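PDB 3KNZ: putative sugar binding protein from Salmonella enterica subsp. enterica serovar Typhimurium, which probably binds phosphosugars or related carbohydrate derivatives through its SIS domains, although its exact function has not been established. Local coordinates for residues A68-F71 and M72-C76; Q181-G185 and E186-S190; D323-V326 and F327-I330. One frame throughout, in Å; residues are numbered along the deposited sequence.

Interaction 1: A68-F71 and M72-C76; sequences ARTF and MQRWC
F71 and W75, one turn apart on helix 59-76, form the tightly packed side of this contact. The indole turns its CD1 corner onto the phenyl ring, with CD1 lying 3.5 Å above the plane of F71 and over its centre. The two ring planes are inclined at 57°, neither stacked nor edge-to-face, and F71 CZ comes within 3.6 Å of W75 CD1. The first torsions differ: F71 has CG anti to its backbone N (chi1 -169°), W75 has CG anti to its carbonyl carbon. Helix 161-179, through M170 and L174, and helix 185-215, through M195 and L191, close around the pair. Beside it, M72 CG lies 3.3 Å from A68 O, while the selenium end of this selenomethionine leads away from the turn. R69 and Q73 make a buried polar flank facing the second subunit. They run side by side, with Q73 NE2 over one face of the R69 guanidinium and the two planes 42° apart. They do not bond each other; T92 OG1 of the second subunit is hydrogen-bonded to R69 NH1 and to Q73 OE1. The partly exposed rim is looser: R74 NH2 passes T70 CG2 at 3.6 Å, while R74 NE reaches E91 of the second subunit in a salt bridge. Helix 59-76 links strands 52-56 and 80-83 in a beta-alpha-beta crossover of the SIS fold.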
loop_
_atom_site.group_PDB
_atom_site.type_symbol
_atom_site.label_atom_id
_atom_site.label_comp_id
_atom_site.label_asym_id
_atom_site.label_seq_id
_atom_site.Cartn_x
_atom_site.Cartn_y
_atom_site.Cartn_z
ATOM N N ALA A 68 -6.286 -0.765 -12.915
ATOM C CA ALA A 68 -6.658 0.210 -13.951
ATOM C C ALA A 68 -5.879 1.538 -13.918
ATOM O O ALA A 68 -6.036 2.372 -14.814
ATOM C CB ALA A 68 -8.176 0.501 -13.866
ATOM N N ARG A 69 -5.041 1.737 -12.907
ATOM C CA ARG A 69 -4.335 3.013 -12.755
ATOM C C ARG A 69 -3.663 3.518 -14.043
ATOM O O ARG A 69 -3.970 4.613 -14.522
ATOM C CB ARG A 69 -3.309 2.937 -11.613
ATOM C CG ARG A 69 -2.720 4.302 -11.209
ATOM C CD ARG A 69 -1.761 4.193 -10.018
ATOM N NE ARG A 69 -0.506 3.532 -10.378
ATOM C CZ ARG A 69 0.611 4.174 -10.727
ATOM N NH1 ARG A 69 0.652 5.500 -10.752
ATOM N NH2 ARG A 69 1.706 3.492 -11.042
ATOM N N THR A 70 -2.753 2.722 -14.596
ATOM C CA THR A 70 -2.023 3.114 -15.806
ATOM C C THR A 70 -2.938 3.497 -16.963
ATOM O O THR A 70 -2.748 4.526 -17.592
ATOM C CB THR A 70 -1.115 1.984 -16.294
ATOM O OG1 THR A 70 -0.163 1.679 -15.272
ATOM C CG2 THR A 70 -0.388 2.389 -17.569
ATOM N N PHE A 71 -3.923 2.652 -17.238
ATOM C CA PHE A 71 -4.845 2.885 -18.337
ATOM C C PHE A 71 -5.559 4.204 -18.127
ATOM O O PHE A 71 -5.752 4.966 -19.068
ATOM C CB PHE A 71 -5.862 1.739 -18.439
ATOM C CG PHE A 71 -6.684 1.771 -19.695
ATOM C CD1 PHE A 71 -6.157 1.303 -20.888
ATOM C CD2 PHE A 71 -7.972 2.265 -19.687
ATOM C CE1 PHE A 71 -6.889 1.326 -22.043
ATOM C CE2 PHE A 71 -8.717 2.296 -20.845
ATOM C CZ PHE A 71 -8.173 1.827 -22.027
HETATM N N MSE A 72 -5.930 4.484 -16.884
HETATM C CA MSE A 72 -6.619 5.730 -16.588
HETATM C C MSE A 72 -5.733 6.953 -16.735
HETATM O O MSE A 72 -6.181 7.980 -17.245
HETATM C CB MSE A 72 -7.209 5.716 -15.191
HETATM C CG MSE A 72 -8.302 4.698 -15.015
HETATM SE SE MSE A 72 -9.709 5.481 -13.930
HETATM C CE MSE A 72 -10.130 6.985 -15.080
ATOM N N GLN A 73 -4.489 6.856 -16.274
ATOM C CA GLN A 73 -3.558 7.972 -16.397
ATOM C C GLN A 73 -3.420 8.377 -17.839
ATOM O O GLN A 73 -3.542 9.544 -18.181
ATOM C CB GLN A 73 -2.161 7.589 -15.936
ATOM C CG GLN A 73 -1.956 7.466 -14.466
ATOM C CD GLN A 73 -0.527 7.088 -14.155
ATOM O OE1 GLN A 73 0.219 7.877 -13.570
ATOM N NE2 GLN A 73 -0.119 5.900 -14.594
ATOM N N ARG A 74 -3.149 7.389 -18.677
ATOM C CA ARG A 74 -2.914 7.618 -20.090
ATOM C C ARG A 74 -4.081 8.314 -20.777
ATOM O O ARG A 74 -3.910 9.369 -21.387
ATOM C CB ARG A 74 -2.626 6.282 -20.781
ATOM C CG ARG A 74 -2.163 6.388 -22.225
ATOM C CD ARG A 74 -1.873 5.008 -22.768
ATOM N NE ARG A 74 -0.874 4.341 -21.946
ATOM C CZ ARG A 74 -0.734 3.023 -21.850
ATOM N NH1 ARG A 74 -1.551 2.205 -22.506
ATOM N NH2 ARG A 74 0.210 2.514 -21.069
ATOM N N TRP A 75 -5.270 7.737 -20.644
ATOM C CA TRP A 75 -6.437 8.250 -21.351
ATOM C C TRP A 75 -7.144 9.432 -20.702
ATOM O O TRP A 75 -7.877 10.151 -21.375
ATOM C CB TRP A 75 -7.397 7.107 -21.661
ATOM C CG TRP A 75 -6.787 6.163 -22.651
ATOM C CD1 TRP A 75 -6.388 4.879 -22.431
ATOM C CD2 TRP A 75 -6.447 6.460 -24.014
ATOM N NE1 TRP A 75 -5.850 4.348 -23.581
ATOM C CE2 TRP A 75 -5.875 5.298 -24.563
ATOM C CE3 TRP A 75 -6.592 7.591 -24.828
ATOM C CZ2 TRP A 75 -5.450 5.233 -25.883
ATOM C CZ3 TRP A 75 -6.165 7.526 -26.136
ATOM C CH2 TRP A 75 -5.600 6.357 -26.651
ATOM N N CYS A 76 -6.929 9.638 -19.409
ATOM C CA CYS A 76 -7.476 10.816 -18.737
ATOM C C CYS A 76 -6.484 11.962 -18.886
ATOM O O CYS A 76 -6.856 13.126 -18.809
ATOM C CB CYS A 76 -7.737 10.543 -17.261
ATOM S SG CYS A 76 -9.049 9.343 -16.960
#

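Interaction 2: Q181-G185 and E186-S190; sequences QRLDG and EQRRS
D184 holds its carboxylate between its own backbone N and carbonyl carbon (chi1 64°), while Q187 sends CG anti to its carbonyl carbon and runs extended back toward the start of the helix; together these torsions make a capping box. As N-cap of helix 185-215, D184 takes Q187 N on OD1 at 3.0 Å, with an N-H...O angle of 170°. The return bond runs from D184 N to Q187 OE1 at 2.9 Å, with the donor in the carbonyl plane of the amide and on a lone pair. The carboxylate and amide planes are turned 51° apart, and the two side chains cross at about a right angle. Negative charge at this helix start would probably interact favourably with the helix dipole. Behind the box, the helix proper begins with R188 N bonded to D184 O and R189 N to G185 O.

Three residues before the cap, Q181 is the C-prime residue of a Schellman motif that ends helix 161-179, so one helix stops and the next starts within a few residues. L183 is the buried member of an otherwise largely exposed corner, packing also on L174 and A177 of helix 161-179. Its two methyls divide the work: CD2 lies 3.9 Å from R188 CD, near the edge of that guanidinium group, and CD1 presses against Q187 CB at 3.4 Å.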
loop_
_atom_site.group_PDB
_atom_site.type_symbol
_atom_site.label_atom_id
_atom_site.label_comp_id
_atom_site.label_asym_id
_atom_site.label_seq_id
_atom_site.Cartn_x
_atom_site.Cartn_y
_atom_site.Cartn_z
ATOM N N GLN A 181 -11.549 15.280 -26.727
ATOM C CA GLN A 181 -11.150 15.063 -28.117
ATOM C C GLN A 181 -9.738 14.497 -28.301
ATOM O O GLN A 181 -9.002 14.926 -29.194
ATOM C CB GLN A 181 -11.329 16.349 -28.933
ATOM C CG GLN A 181 -12.777 16.843 -28.980
ATOM C CD GLN A 181 -12.998 17.916 -30.032
ATOM O OE1 GLN A 181 -12.099 18.230 -30.816
ATOM N NE2 GLN A 181 -14.204 18.474 -30.066
ATOM N N ARG A 182 -9.376 13.532 -27.458
ATOM C CA ARG A 182 -8.073 12.865 -27.550
ATOM C C ARG A 182 -8.225 11.388 -27.912
ATOM O O ARG A 182 -7.259 10.631 -27.885
ATOM C CB ARG A 182 -7.286 13.005 -26.243
ATOM C CG ARG A 182 -6.769 14.418 -25.975
ATOM C CD ARG A 182 -5.990 14.514 -24.665
ATOM N NE ARG A 182 -6.827 14.185 -23.511
ATOM C CZ ARG A 182 -6.906 12.985 -22.940
ATOM N NH1 ARG A 182 -6.183 11.966 -23.395
ATOM N NH2 ARG A 182 -7.712 12.807 -21.902
ATOM N N LEU A 183 -9.447 10.987 -28.251
ATOM C CA LEU A 183 -9.739 9.612 -28.654
ATOM C C LEU A 183 -10.685 9.651 -29.853
ATOM O O LEU A 183 -11.896 9.818 -29.685
ATOM C CB LEU A 183 -10.400 8.840 -27.508
ATOM C CG LEU A 183 -10.790 7.384 -27.782
ATOM C CD1 LEU A 183 -9.555 6.499 -27.876
ATOM C CD2 LEU A 183 -11.724 6.869 -26.701
ATOM N N ASP A 184 -10.148 9.510 -31.061
ATOM C CA ASP A 184 -11.006 9.539 -32.241
ATOM C C ASP A 184 -11.696 8.183 -32.465
ATOM O O ASP A 184 -11.476 7.224 -31.714
ATOM C CB ASP A 184 -10.245 10.032 -33.487
ATOM C CG ASP A 184 -9.110 9.112 -33.903
ATOM O OD1 ASP A 184 -9.166 7.898 -33.599
ATOM O OD2 ASP A 184 -8.169 9.609 -34.566
ATOM N N GLY A 185 -12.545 8.131 -33.487
ATOM C CA GLY A 185 -13.302 6.932 -33.820
ATOM C C GLY A 185 -12.452 5.697 -34.013
ATOM O O GLY A 185 -12.782 4.636 -33.501
ATOM N N GLU A 186 -11.359 5.825 -34.756
ATOM C CA GLU A 186 -10.492 4.676 -35.005
ATOM C C GLU A 186 -9.861 4.118 -33.736
ATOM O O GLU A 186 -9.792 2.907 -33.560
ATOM C CB GLU A 186 -9.385 5.021 -35.987
ATOM C CG GLU A 186 -9.867 5.283 -37.365
ATOM C CD GLU A 186 -8.761 5.146 -38.372
ATOM O OE1 GLU A 186 -8.845 5.808 -39.426
ATOM O OE2 GLU A 186 -7.805 4.379 -38.102
ATOM N N GLN A 187 -9.373 5.014 -32.886
ATOM C CA GLN A 187 -8.768 4.635 -31.616
ATOM C C GLN A 187 -9.820 3.973 -30.735
ATOM O O GLN A 187 -9.586 2.925 -30.136
ATOM C CB GLN A 187 -8.203 5.869 -30.919
ATOM C CG GLN A 187 -7.043 6.504 -31.652
ATOM C CD GLN A 187 -6.574 7.781 -30.992
ATOM O OE1 GLN A 187 -7.369 8.678 -30.698
ATOM N NE2 GLN A 187 -5.270 7.880 -30.773
ATOM N N ARG A 188 -10.983 4.604 -30.661
ATOM C CA ARG A 188 -12.099 4.067 -29.911
ATOM C C ARG A 188 -12.388 2.645 -30.402
ATOM O O ARG A 188 -12.360 1.685 -29.629
ATOM C CB ARG A 188 -13.324 4.969 -30.123
ATOM C CG ARG A 188 -14.634 4.497 -29.498
ATOM C CD ARG A 188 -14.791 4.900 -28.062
ATOM N NE ARG A 188 -16.023 4.351 -27.501
ATOM C CZ ARG A 188 -16.418 4.517 -26.240
ATOM N NH1 ARG A 188 -15.689 5.238 -25.395
ATOM N NH2 ARG A 188 -17.547 3.964 -25.820
ATOM N N ARG A 189 -12.637 2.513 -31.699
ATOM C CA ARG A 189 -12.985 1.224 -32.282
ATOM C C ARG A 189 -11.899 0.187 -32.047
ATOM O O ARG A 189 -12.194 -0.984 -31.818
ATOM C CB ARG A 189 -13.265 1.364 -33.782
ATOM C CG ARG A 189 -13.888 0.115 -34.407
ATOM C CD ARG A 189 -14.203 0.294 -35.893
ATOM N NE ARG A 189 -13.002 0.587 -36.677
ATOM C CZ ARG A 189 -12.951 0.654 -38.007
ATOM N NH1 ARG A 189 -14.030 0.431 -38.753
ATOM N NH2 ARG A 189 -11.797 0.934 -38.589
ATOM N N SER A 190 -10.648 0.628 -32.093
ATOM C CA SER A 190 -9.506 -0.255 -31.905
ATOM C C SER A 190 -9.421 -0.774 -30.469
ATOM O O SER A 190 -9.163 -1.958 -30.241
ATOM C CB SER A 190 -8.210 0.466 -32.271
ATOM O OG SER A 190 -7.101 -0.407 -32.161
#

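Interaction 3: D323-V326 and F327-I330; sequences DFAV and FEYI
The contact is the entrance to helix 326-339, where the loop after strand 314-315 winds into a weakly bonded first turn. A325 O accepts two backbone donors: Y329 N at 3.1 Å, nearly in line with the carbonyl bond, and E328 N at 2.9 Å, which approaches from 62° out of the carbonyl plane. F327 N bonds to F324 O at 3.0 Å, also from above the carbonyl plane, so the opening turn mixes i to i+3 bonds with an i to i+4 bond.

V326 CG2, placed between its backbone N and carbonyl carbon, sits over one face of the F327 ring. It makes a CH-pi contact 4.3 Å from the ring centroid, 18° off the normal. At the edge of the F327 ring, F327 CD2 lies 3.2 Å from F324 O and 4.0 Å from F324 CB, and the two phenylalanine side chains run alongside each other in the same direction. The Y329 ring brings its CD2-CE2 edge to A325, with CE2 3.9 Å from A325 CB in the plane of the ring. The buried carboxylate of E328 is held by backbone N atoms of V319 and N320, one on each oxygen, and the Y329 hydroxyl is hydrogen-bonded to N320.

F324 packs on M195 and T198 of helix 185-215, F199 of that helix meets F327 edge-to-face, and helix 161-179 supplies H163, V166 and M170 around F327. V326 rests on T67 of helix 59-76, while F318, from the loop after strand 314-315, stacks on the Y329 ring.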
loop_
_atom_site.group_PDB
_atom_site.type_symbol
_atom_site.label_atom_id
_atom_site.label_comp_id
_atom_site.label_asym_id
_atom_site.label_seq_id
_atom_site.Cartn_x
_atom_site.Cartn_y
_atom_site.Cartn_z
ATOM N N ASP A 323 -2.601 -3.833 -22.280
ATOM C CA ASP A 323 -3.538 -3.121 -21.430
ATOM C C ASP A 323 -4.597 -4.055 -20.849
ATOM O O ASP A 323 -4.963 -3.933 -19.680
ATOM C CB ASP A 323 -4.229 -2.001 -22.219
ATOM C CG ASP A 323 -3.268 -0.899 -22.658
ATOM O OD1 ASP A 323 -2.469 -0.426 -21.818
ATOM O OD2 ASP A 323 -3.331 -0.485 -23.838
ATOM N N PHE A 324 -5.052 -5.017 -21.645
ATOM C CA PHE A 324 -6.180 -5.841 -21.231
ATOM C C PHE A 324 -5.860 -7.245 -20.739
ATOM O O PHE A 324 -6.765 -7.971 -20.329
ATOM C CB PHE A 324 -7.212 -5.868 -22.358
ATOM C CG PHE A 324 -7.471 -4.506 -22.947
ATOM C CD1 PHE A 324 -7.872 -3.455 -22.131
ATOM C CD2 PHE A 324 -7.301 -4.269 -24.299
ATOM C CE1 PHE A 324 -8.100 -2.184 -22.658
ATOM C CE2 PHE A 324 -7.526 -3.007 -24.828
ATOM C CZ PHE A 324 -7.932 -1.963 -24.004
ATOM N N ALA A 325 -4.584 -7.617 -20.737
ATOM C CA ALA A 325 -4.193 -8.928 -20.223
ATOM C C ALA A 325 -4.579 -9.066 -18.742
ATOM O O ALA A 325 -4.618 -10.166 -18.196
ATOM C CB ALA A 325 -2.704 -9.147 -20.406
ATOM N N VAL A 326 -4.866 -7.948 -18.088
ATOM C CA VAL A 326 -5.257 -7.990 -16.684
ATOM C C VAL A 326 -6.531 -8.831 -16.488
ATOM O O VAL A 326 -6.719 -9.449 -15.438
ATOM C CB VAL A 326 -5.431 -6.568 -16.093
ATOM C CG1 VAL A 326 -4.107 -5.809 -16.166
ATOM C CG2 VAL A 326 -6.535 -5.813 -16.812
ATOM N N PHE A 327 -7.390 -8.876 -17.502
ATOM C CA PHE A 327 -8.615 -9.670 -17.423
ATOM C C PHE A 327 -8.333 -11.180 -17.557
ATOM O O PHE A 327 -9.172 -12.010 -17.202
ATOM C CB PHE A 327 -9.605 -9.238 -18.514
ATOM C CG PHE A 327 -10.038 -7.787 -18.431
ATOM C CD1 PHE A 327 -10.957 -7.372 -17.477
ATOM C CD2 PHE A 327 -9.569 -6.855 -19.338
ATOM C CE1 PHE A 327 -11.371 -6.050 -17.411
ATOM C CE2 PHE A 327 -9.983 -5.533 -19.278
ATOM C CZ PHE A 327 -10.880 -5.132 -18.309
ATOM N N GLU A 328 -7.156 -11.527 -18.077
ATOM C CA GLU A 328 -6.772 -12.928 -18.289
ATOM C C GLU A 328 -6.012 -13.545 -17.129
ATOM O O GLU A 328 -6.365 -14.626 -16.657
ATOM C CB GLU A 328 -5.877 -13.072 -19.531
ATOM C CG GLU A 328 -6.550 -12.869 -20.878
ATOM C CD GLU A 328 -5.593 -13.114 -22.038
ATOM O OE1 GLU A 328 -5.807 -14.080 -22.800
ATOM O OE2 GLU A 328 -4.606 -12.369 -22.169
ATOM N N TYR A 329 -4.946 -12.878 -16.691
ATOM C CA TYR A 329 -4.081 -13.433 -15.643
ATOM C C TYR A 329 -4.706 -13.622 -14.245
ATOM O O TYR A 329 -4.154 -14.349 -13.425
ATOM C CB TYR A 329 -2.764 -12.643 -15.568
ATOM C CG TYR A 329 -1.859 -12.922 -16.748
ATOM C CD1 TYR A 329 -1.016 -14.026 -16.748
ATOM C CD2 TYR A 329 -1.858 -12.101 -17.869
ATOM C CE1 TYR A 329 -0.188 -14.302 -17.827
ATOM C CE2 TYR A 329 -1.028 -12.369 -18.954
ATOM C CZ TYR A 329 -0.199 -13.476 -18.924
ATOM O OH TYR A 329 0.628 -13.770 -19.986
ATOM N N ILE A 330 -5.845 -12.993 -13.964
ATOM C CA ILE A 330 -6.500 -13.178 -12.658
ATOM C C ILE A 330 -7.338 -14.464 -12.630
ATOM O O ILE A 330 -7.634 -15.005 -11.559
ATOM C CB ILE A 330 -7.417 -11.981 -12.300
ATOM C CG1 ILE A 330 -8.025 -12.145 -10.895
ATOM C CG2 ILE A 330 -8.531 -11.846 -13.323
ATOM C CD1 ILE A 330 -7.007 -12.374 -9.766
#

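Overall arrangement
Interaction 1 touches both of the others. Its centre is about 15 Å from the centre of each, whereas interactions 2 and 3 do not touch, their nearest atoms being about 6 Å apart. R182 NH2 probably hydrogen-bonds to W75 O at 2.7 Å, tying the corner between helices 161-179 and 185-215 to the end of helix 59-76, and L183 CD1 packs on W75 CZ3. Toward interaction 3, R74 NH1 forms a 2.9 Å salt bridge with D323 OD1, and F71 CE1 lies 3.8 Å from F324 CE1. R194 of helix 185-215 binds the other D323 oxygen. Thus the loop entering helix 326-339 is anchored to the crossover helix of the first SIS sheet.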